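Local atomic coordinates of beta-N-acetylglucosaminidase Nag2 (Vibrio harveyi, PDB entry 6EZS), a protein that probably hydrolyses terminal non-reducing N-acetyl-D-hexosamine residues from N-acetyl-beta-D-hexosaminides, as a member of glycosyl hydrolase family 20. Residues S260-Y265 with P569-I574; R483-E488 with V501-L506; K554-E559 with R614-Y619. All coordinates share one frame; numbering follows the deposited sequence.

All three contacts belong to the barrel region of this enzyme. Contact 2 joins two neighbouring parallel barrel strands, 483-487 and 501-504, and lines the sugar site. Contact 1, centred about 16 Å from it, brings together the loops leading into strands 265-271 and 574-581, the pair that closes the barrel, and meets contact 2 through the hydroxyls of Tyr265 and Tyr503. Contact 3 packs helix 552-557 against the start of helix 616-632, about 20 Å between centres from contact 1 and 26 Å from contact 2. In sequence contact 2 falls within contact 1; contacts 1 and 3 interleave, share a long, weak ion pair between Arg262 and Glu559, and lie away from the sugar.

Contact 1: S260-Y265 with P569-I574; sequences SPRFRY and PIRKRI
Arg264 reaches across to the turn at 571-574 and donates a hydrogen bond from NH2 to Lys572 O, 3.2 Å away. The bond is bent, 141° at the hydrogen, and the donor sits above the plane of the carbonyl. A bend at chi3 (-72°) turns the guanidinium toward the carbonyls of the turn. Two waters extend this polar link. One accepts from Arg264 N at 2.8 Å and donates to Ile574 O; the other lies at the edge of the guanidinium, accepting from Arg264 NH1 and donating to Lys572 O. The Lys572 carbonyl therefore receives one bond from the arginine directly and another through water.

On the apolar side the touch is light: Phe263 CE1 meets Ile574 CG2 at 4.3 Å. Phe263 CZ also covers the centre of the Arg262 guanidinium. The tip of Arg262 comes edge-on to Arg571, with NH2 3.5 Å from NH2 and the two planes turned 51° apart. This is an encounter of two donors and not a bond. Arg571 NH2 has its acceptor in Val564 O, while Arg262 has weak, long ion pairs to Glu559 and Glu610.

The two loops lead into the first and last strands of the TIM barrel, 265-271 and 574-581, which pair side by side in parallel to close it. Ile574 rests on Ala515 of helix 508-516 and on Val521 of strand 521-523, and the backbone of Arg262 and Phe263 bonds to the end of helix 599-608.

Contact 2: R483-E488 with V501-L506; sequences RMLGWE and VIYSWL. With NAG (2-acetamido-2-deoxy-beta-D-glucopyranose), chain C.
Leu485 and Val501 lie side by side on adjacent parallel strands of the TIM barrel that forms the catalytic domain, with Leu485 CD2 3.4 Å from Val501 CB. The strand segments diverge by only 23°. Gly486, paired with Ile502, bonds to the residues on either side of it: its N donates to Val501 O at 2.8 Å, and its O accepts from Tyr503 N at 2.7 Å.

The tight part is the face carrying Leu485, Trp487, Val501 and Tyr503. Trp487 puts CE3 3.3 Å from Tyr503 CB, their rings almost perpendicular but meeting obliquely. Leu485 CD1 touches the Tyr503 hydroxyl, which bonds onward to Tyr265. Trp505 completes an aromatic cluster, turning its edge toward the face of Trp487 in an offset edge-to-face pair. The acetamido methyl of the N-acetylglucosamine, C8, lies over one face of Trp487 and also touches Trp505 CZ3, so these tryptophans form part of the wall around the N-acetyl group. Glu367 accepts from Trp487 NE1.

Past the strand ends the hydrogen bonds weaken, though Glu488 stays buried: the weak bond from Glu488 N to Tyr503 O is bent, 121° at the hydrogen. The solvent side lies at exposed Leu506, whose N gives Glu488 OE2 a weak, long bond, and at partly exposed Arg483, its guanidinium set with one face over Val501 CG2 and paired with Asp520. With CG between backbone N and carbonyl carbon (chi1 46°), the extended Glu488 chain crosses Trp505 at about a right angle: CG makes a CH-pi contact over the six-membered ring, 4.1 Å from its centroid.

Contact 3: K554-E559 with R614-Y619; sequences KAYNYE and RDWTDY
Tyr556 drives its side chain from helix 552-557 between Arg614 and Tyr619. Its CB, the first atom out, packs on Trp616 CE3 at 3.7 Å. With CG anti to the backbone N (chi1 -166°), the ring then runs outward past the start of helix 616-632. CG touches both Trp616 CE3 and Tyr619 CD2. The two edges of the ring part company from here: CD1 and CE1 lie against the Tyr619 ring, while CD2 and CE2 follow the backbone of Asp615 and Trp616. CZ meets Tyr619 CB on one side and Arg614 NH1 on the other. At the tip, OH accepts a weak bond from Asp615 N, and its stronger partner is Glu605.

Both faces of the ring are thus occupied. The Tyr619 and Tyr556 rings form an offset stack, centroids 4.4 Å apart and planes inclined by 18°, with Tyr619 CB adding a CH-pi contact. The opposite face carries a cation-pi interaction, Arg614 CZ standing 4.4 Å from the Tyr556 centroid. Arg614 slides past the tyrosine in the opposite direction, bent at chi2 and chi3 so that its guanidinium turns back to Glu559. There NE donates to Glu559 OE1 at 2.8 Å, through the syn lone pair, in a salt bridge that NH2 joins with a weaker bond. The carboxylate and guanidinium planes are steeply inclined, 81° apart. This pairing probably helps fix the rotation of the cation above the ring.

Asp615 is the N-cap of helix 616-632, its OD2 accepting from Asp618 N at 2.8 Å. On the outside of the TIM barrel, the Tyr556 packing and the salt bridge tie the end of helix 552-557 to the beginning of helix 616-632; both pack on helix 599-608, where Ala602 touches Tyr556 and Tyr619 and Ala606 touches Arg614.

Contact 1: S260-Y265 with P569-I574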
# COMPACT_ATOMS: atom_id res chain seq x y z
N SER A 260 1.54 10.81 -24.37
CA SER A 260 0.15 10.50 -24.05
C SER A 260 0.11 9.27 -23.15
O SER A 260 0.90 8.35 -23.35
CB SER A 260 -0.64 10.24 -25.35
OG SER A 260 -1.98 9.83 -25.07
N PRO A 261 -0.80 9.23 -22.16
CA PRO A 261 -0.87 8.10 -21.23
C PRO A 261 -1.47 6.84 -21.83
O PRO A 261 -2.55 6.89 -22.43
CB PRO A 261 -1.78 8.61 -20.10
CG PRO A 261 -2.62 9.67 -20.74
CD PRO A 261 -1.78 10.29 -21.83
N ARG A 262 -0.82 5.70 -21.63
CA ARG A 262 -1.37 4.44 -22.12
C ARG A 262 -2.72 4.10 -21.48
O ARG A 262 -3.65 3.74 -22.20
CB ARG A 262 -0.42 3.27 -21.95
CG ARG A 262 -1.00 1.99 -22.49
CD ARG A 262 -0.06 0.82 -22.36
NE ARG A 262 -0.72 -0.35 -22.93
CZ ARG A 262 -0.35 -1.62 -22.74
NH1 ARG A 262 0.70 -1.93 -21.98
NH2 ARG A 262 -1.07 -2.57 -23.33
N PHE A 263 -2.80 4.19 -20.15
CA PHE A 263 -4.04 3.87 -19.41
C PHE A 263 -4.59 5.08 -18.67
O PHE A 263 -3.83 5.94 -18.23
CB PHE A 263 -3.79 2.75 -18.40
CG PHE A 263 -3.46 1.42 -19.02
CD1 PHE A 263 -4.46 0.63 -19.57
CD2 PHE A 263 -2.15 0.94 -19.01
CE1 PHE A 263 -4.16 -0.61 -20.12
CE2 PHE A 263 -1.85 -0.31 -19.56
CZ PHE A 263 -2.86 -1.08 -20.11
N ARG A 264 -5.92 5.14 -18.55
CA ARG A 264 -6.59 6.24 -17.87
C ARG A 264 -6.32 6.25 -16.36
O ARG A 264 -6.09 7.31 -15.78
CB ARG A 264 -8.10 6.18 -18.14
CG ARG A 264 -8.48 6.58 -19.56
CD ARG A 264 -9.93 6.22 -19.90
NE ARG A 264 -10.09 4.77 -20.06
CZ ARG A 264 -11.14 4.04 -19.64
NH1 ARG A 264 -12.17 4.59 -19.00
NH2 ARG A 264 -11.14 2.72 -19.86
N TYR A 265 -6.33 5.08 -15.72
CA TYR A 265 -6.12 4.95 -14.27
C TYR A 265 -4.68 4.50 -14.01
O TYR A 265 -4.27 3.45 -14.50
CB TYR A 265 -7.10 3.94 -13.71
CG TYR A 265 -7.12 3.76 -12.21
CD1 TYR A 265 -6.13 3.02 -11.56
CD2 TYR A 265 -8.19 4.27 -11.43
CE1 TYR A 265 -6.17 2.82 -10.18
CE2 TYR A 265 -8.25 4.06 -10.05
CZ TYR A 265 -7.24 3.34 -9.41
OH TYR A 265 -7.27 3.14 -8.05
N PRO A 569 -12.44 -4.21 -28.13
CA PRO A 569 -13.47 -3.51 -27.34
C PRO A 569 -13.43 -3.79 -25.83
O PRO A 569 -13.99 -3.00 -25.07
CB PRO A 569 -14.78 -4.04 -27.93
CG PRO A 569 -14.44 -4.44 -29.31
CD PRO A 569 -13.04 -4.98 -29.24
N ILE A 570 -12.80 -4.89 -25.42
CA ILE A 570 -12.63 -5.18 -24.00
C ILE A 570 -11.81 -4.12 -23.25
O ILE A 570 -11.98 -3.93 -22.05
CB ILE A 570 -12.08 -6.61 -23.76
CG1 ILE A 570 -12.47 -7.12 -22.37
CG2 ILE A 570 -10.56 -6.69 -23.98
CD1 ILE A 570 -13.97 -7.21 -22.14
N ARG A 571 -10.93 -3.42 -23.96
CA ARG A 571 -10.14 -2.33 -23.37
C ARG A 571 -10.93 -1.15 -22.82
O ARG A 571 -10.39 -0.40 -22.02
CB ARG A 571 -9.10 -1.79 -24.34
CG ARG A 571 -7.79 -2.54 -24.27
CD ARG A 571 -6.60 -1.57 -24.25
NE ARG A 571 -5.31 -2.27 -24.30
CZ ARG A 571 -4.90 -3.02 -25.32
NH1 ARG A 571 -5.64 -3.19 -26.40
NH2 ARG A 571 -3.73 -3.64 -25.26
N LYS A 572 -12.16 -0.96 -23.28
CA LYS A 572 -13.09 -0.01 -22.66
C LYS A 572 -13.33 -0.31 -21.18
O LYS A 572 -13.51 0.60 -20.39
CB LYS A 572 -14.43 -0.02 -23.39
CG LYS A 572 -14.44 0.81 -24.67
CD LYS A 572 -15.40 0.22 -25.71
CE LYS A 572 -15.89 1.27 -26.70
NZ LYS A 572 -16.07 0.70 -28.07
N ARG A 573 -13.33 -1.60 -20.82
CA ARG A 573 -13.58 -2.04 -19.45
C ARG A 573 -12.34 -1.92 -18.55
O ARG A 573 -12.46 -1.89 -17.33
CB ARG A 573 -14.09 -3.49 -19.44
CG ARG A 573 -15.26 -3.81 -20.36
CD ARG A 573 -16.64 -3.57 -19.78
NE ARG A 573 -17.60 -3.26 -20.87
CZ ARG A 573 -18.15 -4.15 -21.72
NH1 ARG A 573 -17.88 -5.46 -21.65
NH2 ARG A 573 -18.99 -3.71 -22.66
N ILE A 574 -11.15 -1.85 -19.14
CA ILE A 574 -9.90 -1.80 -18.38
C ILE A 574 -9.58 -0.35 -18.04
O ILE A 574 -9.04 0.38 -18.87
CB ILE A 574 -8.73 -2.48 -19.14
CG1 ILE A 574 -9.09 -3.90 -19.62
CG2 ILE A 574 -7.48 -2.53 -18.28
CD1 ILE A 574 -9.49 -4.89 -18.54
O HOH W 1 -7.31 3.03 -19.73
O HOH W 2 -14.10 2.25 -18.08

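Contact 2: R483-E488 with V501-L506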
# COMPACT_ATOMS: atom_id res chain seq x y z
N ARG A 483 -19.88 6.09 -7.06
CA ARG A 483 -19.79 4.76 -7.65
C ARG A 483 -18.99 3.87 -6.68
O ARG A 483 -18.00 4.32 -6.10
CB ARG A 483 -19.10 4.87 -9.00
CG ARG A 483 -19.28 3.66 -9.91
CD ARG A 483 -18.58 3.85 -11.24
NE ARG A 483 -18.56 2.61 -12.01
CZ ARG A 483 -17.99 2.44 -13.20
NH1 ARG A 483 -17.37 3.45 -13.80
NH2 ARG A 483 -18.05 1.26 -13.80
N MET A 484 -19.43 2.62 -6.48
CA MET A 484 -18.71 1.70 -5.61
C MET A 484 -17.52 1.01 -6.32
O MET A 484 -17.55 0.77 -7.54
CB MET A 484 -19.66 0.66 -4.99
CG MET A 484 -19.16 0.06 -3.69
SD MET A 484 -20.35 -1.00 -2.83
CE MET A 484 -20.53 -2.31 -4.03
N LEU A 485 -16.46 0.75 -5.54
CA LEU A 485 -15.29 0.00 -6.02
C LEU A 485 -15.09 -1.16 -5.07
O LEU A 485 -15.45 -1.06 -3.89
CB LEU A 485 -14.02 0.87 -6.03
CG LEU A 485 -14.02 2.28 -6.62
CD1 LEU A 485 -12.61 2.86 -6.62
CD2 LEU A 485 -14.51 2.34 -8.04
N GLY A 486 -14.54 -2.26 -5.56
CA GLY A 486 -14.32 -3.45 -4.72
C GLY A 486 -13.21 -4.36 -5.20
O GLY A 486 -12.80 -4.30 -6.34
N TRP A 487 -12.72 -5.21 -4.30
CA TRP A 487 -11.72 -6.22 -4.67
C TRP A 487 -12.42 -7.35 -5.40
O TRP A 487 -13.61 -7.58 -5.21
CB TRP A 487 -11.02 -6.78 -3.45
CG TRP A 487 -10.22 -5.79 -2.64
CD1 TRP A 487 -10.43 -5.48 -1.32
CD2 TRP A 487 -9.10 -5.01 -3.06
NE1 TRP A 487 -9.51 -4.54 -0.90
CE2 TRP A 487 -8.68 -4.24 -1.95
CE3 TRP A 487 -8.39 -4.89 -4.28
CZ2 TRP A 487 -7.61 -3.36 -2.01
CZ3 TRP A 487 -7.33 -3.99 -4.35
CH2 TRP A 487 -6.95 -3.24 -3.22
N GLU A 488 -11.65 -8.07 -6.20
CA GLU A 488 -12.20 -9.01 -7.22
C GLU A 488 -13.26 -10.04 -6.83
O GLU A 488 -14.03 -10.48 -7.68
CB GLU A 488 -11.10 -9.71 -7.96
CG GLU A 488 -10.00 -10.26 -7.10
CD GLU A 488 -9.22 -11.30 -7.84
OE1 GLU A 488 -8.75 -12.24 -7.14
OE2 GLU A 488 -9.10 -11.17 -9.10
N VAL A 501 -16.76 -1.14 -9.71
CA VAL A 501 -15.46 -1.33 -10.33
C VAL A 501 -14.69 -2.39 -9.55
O VAL A 501 -14.55 -2.32 -8.32
CB VAL A 501 -14.65 -0.03 -10.42
CG1 VAL A 501 -13.31 -0.25 -11.10
CG2 VAL A 501 -15.42 1.06 -11.16
N ILE A 502 -14.17 -3.36 -10.28
CA ILE A 502 -13.47 -4.51 -9.71
C ILE A 502 -11.93 -4.38 -9.78
O ILE A 502 -11.35 -4.18 -10.85
CB ILE A 502 -13.90 -5.81 -10.42
CG1 ILE A 502 -15.42 -5.93 -10.47
CG2 ILE A 502 -13.34 -7.00 -9.69
CD1 ILE A 502 -16.13 -5.88 -9.12
N TYR A 503 -11.30 -4.54 -8.62
CA TYR A 503 -9.84 -4.54 -8.48
C TYR A 503 -9.34 -5.99 -8.50
O TYR A 503 -9.52 -6.72 -7.54
CB TYR A 503 -9.43 -3.81 -7.19
CG TYR A 503 -9.49 -2.32 -7.33
CD1 TYR A 503 -10.69 -1.68 -7.63
CD2 TYR A 503 -8.36 -1.53 -7.19
CE1 TYR A 503 -10.76 -0.31 -7.80
CE2 TYR A 503 -8.43 -0.15 -7.35
CZ TYR A 503 -9.64 0.46 -7.66
OH TYR A 503 -9.72 1.82 -7.83
N SER A 504 -8.78 -6.40 -9.64
CA SER A 504 -8.32 -7.76 -9.87
C SER A 504 -6.83 -7.96 -9.55
O SER A 504 -5.97 -7.39 -10.20
CB SER A 504 -8.58 -8.14 -11.32
OG SER A 504 -8.14 -9.46 -11.57
N TRP A 505 -6.55 -8.79 -8.53
CA TRP A 505 -5.16 -9.17 -8.20
C TRP A 505 -4.75 -10.60 -8.55
O TRP A 505 -3.58 -10.92 -8.47
CB TRP A 505 -4.86 -8.92 -6.72
CG TRP A 505 -5.35 -9.98 -5.80
CD1 TRP A 505 -4.85 -11.25 -5.65
CD2 TRP A 505 -6.42 -9.85 -4.88
NE1 TRP A 505 -5.58 -11.92 -4.69
CE2 TRP A 505 -6.54 -11.08 -4.20
CE3 TRP A 505 -7.30 -8.82 -4.56
CZ2 TRP A 505 -7.48 -11.29 -3.23
CZ3 TRP A 505 -8.23 -9.04 -3.60
CH2 TRP A 505 -8.32 -10.26 -2.95
N LEU A 506 -5.70 -11.46 -8.90
CA LEU A 506 -5.40 -12.86 -9.17
C LEU A 506 -4.53 -13.04 -10.42
O LEU A 506 -3.44 -13.59 -10.37
CB LEU A 506 -6.68 -13.66 -9.32
CG LEU A 506 -6.48 -15.18 -9.39
CD1 LEU A 506 -5.85 -15.77 -8.12
CD2 LEU A 506 -7.80 -15.86 -9.67
C1 NAG C . -3.07 -8.97 -0.12
C2 NAG C . -4.19 -8.69 0.91
C3 NAG C . -3.75 -7.85 2.11
C4 NAG C . -2.41 -8.28 2.66
C5 NAG C . -1.45 -8.60 1.52
C6 NAG C . -0.11 -9.15 2.01
C7 NAG C . -6.54 -8.28 0.16
C8 NAG C . -7.38 -7.28 -0.58
N2 NAG C . -5.26 -7.93 0.21
O1 NAG C . -3.46 -9.89 -1.13
O3 NAG C . -4.71 -7.95 3.15
O4 NAG C . -1.94 -7.20 3.46
O5 NAG C . -2.08 -9.56 0.70
O6 NAG C . 0.83 -9.06 0.94
O7 NAG C . -7.01 -9.30 0.66

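Contact 3: K554-E559 with R614-Y619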
# COMPACT_ATOMS: atom_id res chain seq x y z
N LYS A 554 11.90 -8.40 -12.75
CA LYS A 554 10.58 -9.02 -12.83
C LYS A 554 9.47 -7.95 -12.85
O LYS A 554 8.45 -8.10 -13.55
CB LYS A 554 10.39 -9.99 -11.67
CG LYS A 554 9.02 -10.65 -11.57
CD LYS A 554 8.99 -11.62 -10.40
CE LYS A 554 7.62 -12.26 -10.25
NZ LYS A 554 7.31 -12.59 -8.83
N ALA A 555 9.67 -6.89 -12.07
CA ALA A 555 8.75 -5.76 -12.04
C ALA A 555 8.64 -5.10 -13.40
O ALA A 555 7.53 -4.84 -13.86
CB ALA A 555 9.19 -4.75 -10.99
N TYR A 556 9.78 -4.84 -14.04
CA TYR A 556 9.79 -4.17 -15.34
C TYR A 556 9.21 -5.03 -16.47
O TYR A 556 8.57 -4.51 -17.38
CB TYR A 556 11.19 -3.69 -15.74
CG TYR A 556 11.12 -2.74 -16.90
CD1 TYR A 556 10.81 -1.40 -16.69
CD2 TYR A 556 11.31 -3.18 -18.21
CE1 TYR A 556 10.72 -0.52 -17.75
CE2 TYR A 556 11.23 -2.30 -19.28
CZ TYR A 556 10.93 -0.97 -19.05
OH TYR A 556 10.84 -0.07 -20.09
N ASN A 557 9.46 -6.34 -16.40
CA ASN A 557 8.93 -7.30 -17.37
C ASN A 557 7.41 -7.47 -17.33
O ASN A 557 6.82 -8.05 -18.25
CB ASN A 557 9.59 -8.69 -17.18
CG ASN A 557 11.02 -8.76 -17.72
OD1 ASN A 557 11.41 -7.99 -18.62
ND2 ASN A 557 11.81 -9.69 -17.19
N TYR A 558 6.76 -7.01 -16.26
CA TYR A 558 5.30 -6.97 -16.24
C TYR A 558 4.76 -6.07 -17.37
O TYR A 558 5.06 -4.88 -17.42
CB TYR A 558 4.79 -6.47 -14.90
CG TYR A 558 3.30 -6.22 -14.88
CD1 TYR A 558 2.40 -7.19 -15.29
CD2 TYR A 558 2.80 -5.01 -14.42
CE1 TYR A 558 1.03 -6.96 -15.26
CE2 TYR A 558 1.44 -4.77 -14.38
CZ TYR A 558 0.55 -5.75 -14.80
OH TYR A 558 -0.80 -5.48 -14.75
N GLU A 559 3.96 -6.66 -18.24
CA GLU A 559 3.52 -5.97 -19.44
C GLU A 559 2.02 -6.18 -19.66
O GLU A 559 1.63 -7.11 -20.35
CB GLU A 559 4.36 -6.44 -20.63
CG GLU A 559 4.28 -5.52 -21.84
CD GLU A 559 4.70 -4.08 -21.53
OE1 GLU A 559 5.93 -3.85 -21.37
OE2 GLU A 559 3.81 -3.17 -21.43
N ARG A 614 9.14 0.39 -24.64
CA ARG A 614 9.76 -0.22 -23.46
C ARG A 614 10.97 -1.09 -23.81
O ARG A 614 10.95 -1.88 -24.75
CB ARG A 614 8.74 -1.04 -22.68
CG ARG A 614 7.61 -0.19 -22.11
CD ARG A 614 7.51 -0.32 -20.61
NE ARG A 614 6.78 -1.50 -20.17
CZ ARG A 614 6.75 -1.98 -18.93
NH1 ARG A 614 7.45 -1.42 -17.94
NH2 ARG A 614 6.01 -3.04 -18.68
N ASP A 615 12.04 -0.90 -23.04
CA ASP A 615 13.23 -1.74 -23.13
C ASP A 615 13.96 -1.73 -21.78
O ASP A 615 14.25 -0.66 -21.23
CB ASP A 615 14.17 -1.27 -24.25
CG ASP A 615 15.46 -2.08 -24.31
OD1 ASP A 615 15.46 -3.15 -24.95
OD2 ASP A 615 16.45 -1.67 -23.67
N TRP A 616 14.28 -2.92 -21.27
CA TRP A 616 14.91 -3.11 -19.96
C TRP A 616 16.25 -2.41 -19.83
O TRP A 616 16.48 -1.71 -18.85
CB TRP A 616 15.08 -4.60 -19.72
CG TRP A 616 15.94 -5.03 -18.56
CD1 TRP A 616 17.02 -5.84 -18.63
CD2 TRP A 616 15.77 -4.70 -17.17
NE1 TRP A 616 17.55 -6.03 -17.39
CE2 TRP A 616 16.80 -5.35 -16.47
CE3 TRP A 616 14.85 -3.92 -16.45
CZ2 TRP A 616 16.94 -5.27 -15.07
CZ3 TRP A 616 14.99 -3.83 -15.06
CH2 TRP A 616 16.03 -4.51 -14.38
N THR A 617 17.12 -2.59 -20.82
CA THR A 617 18.43 -1.92 -20.84
C THR A 617 18.27 -0.40 -20.82
O THR A 617 18.90 0.29 -20.01
CB THR A 617 19.27 -2.37 -22.08
OG1 THR A 617 19.43 -3.80 -22.07
CG2 THR A 617 20.67 -1.71 -22.09
N ASP A 618 17.41 0.11 -21.70
CA ASP A 618 17.14 1.55 -21.77
C ASP A 618 16.54 2.08 -20.46
O ASP A 618 16.93 3.14 -19.97
CB ASP A 618 16.17 1.85 -22.93
CG ASP A 618 15.95 3.34 -23.13
OD1 ASP A 618 16.95 4.07 -23.27
OD2 ASP A 618 14.78 3.79 -23.11
N TYR A 619 15.60 1.33 -19.90
CA TYR A 619 15.01 1.66 -18.59
C TYR A 619 16.07 1.75 -17.50
O TYR A 619 16.10 2.73 -16.76
CB TYR A 619 13.92 0.65 -18.19
CG TYR A 619 13.55 0.76 -16.74
CD1 TYR A 619 12.84 1.85 -16.26
CD2 TYR A 619 13.93 -0.22 -15.83
CE1 TYR A 619 12.52 1.96 -14.91
CE2 TYR A 619 13.61 -0.12 -14.49
CZ TYR A 619 12.90 0.97 -14.03
OH TYR A 619 12.57 1.07 -12.70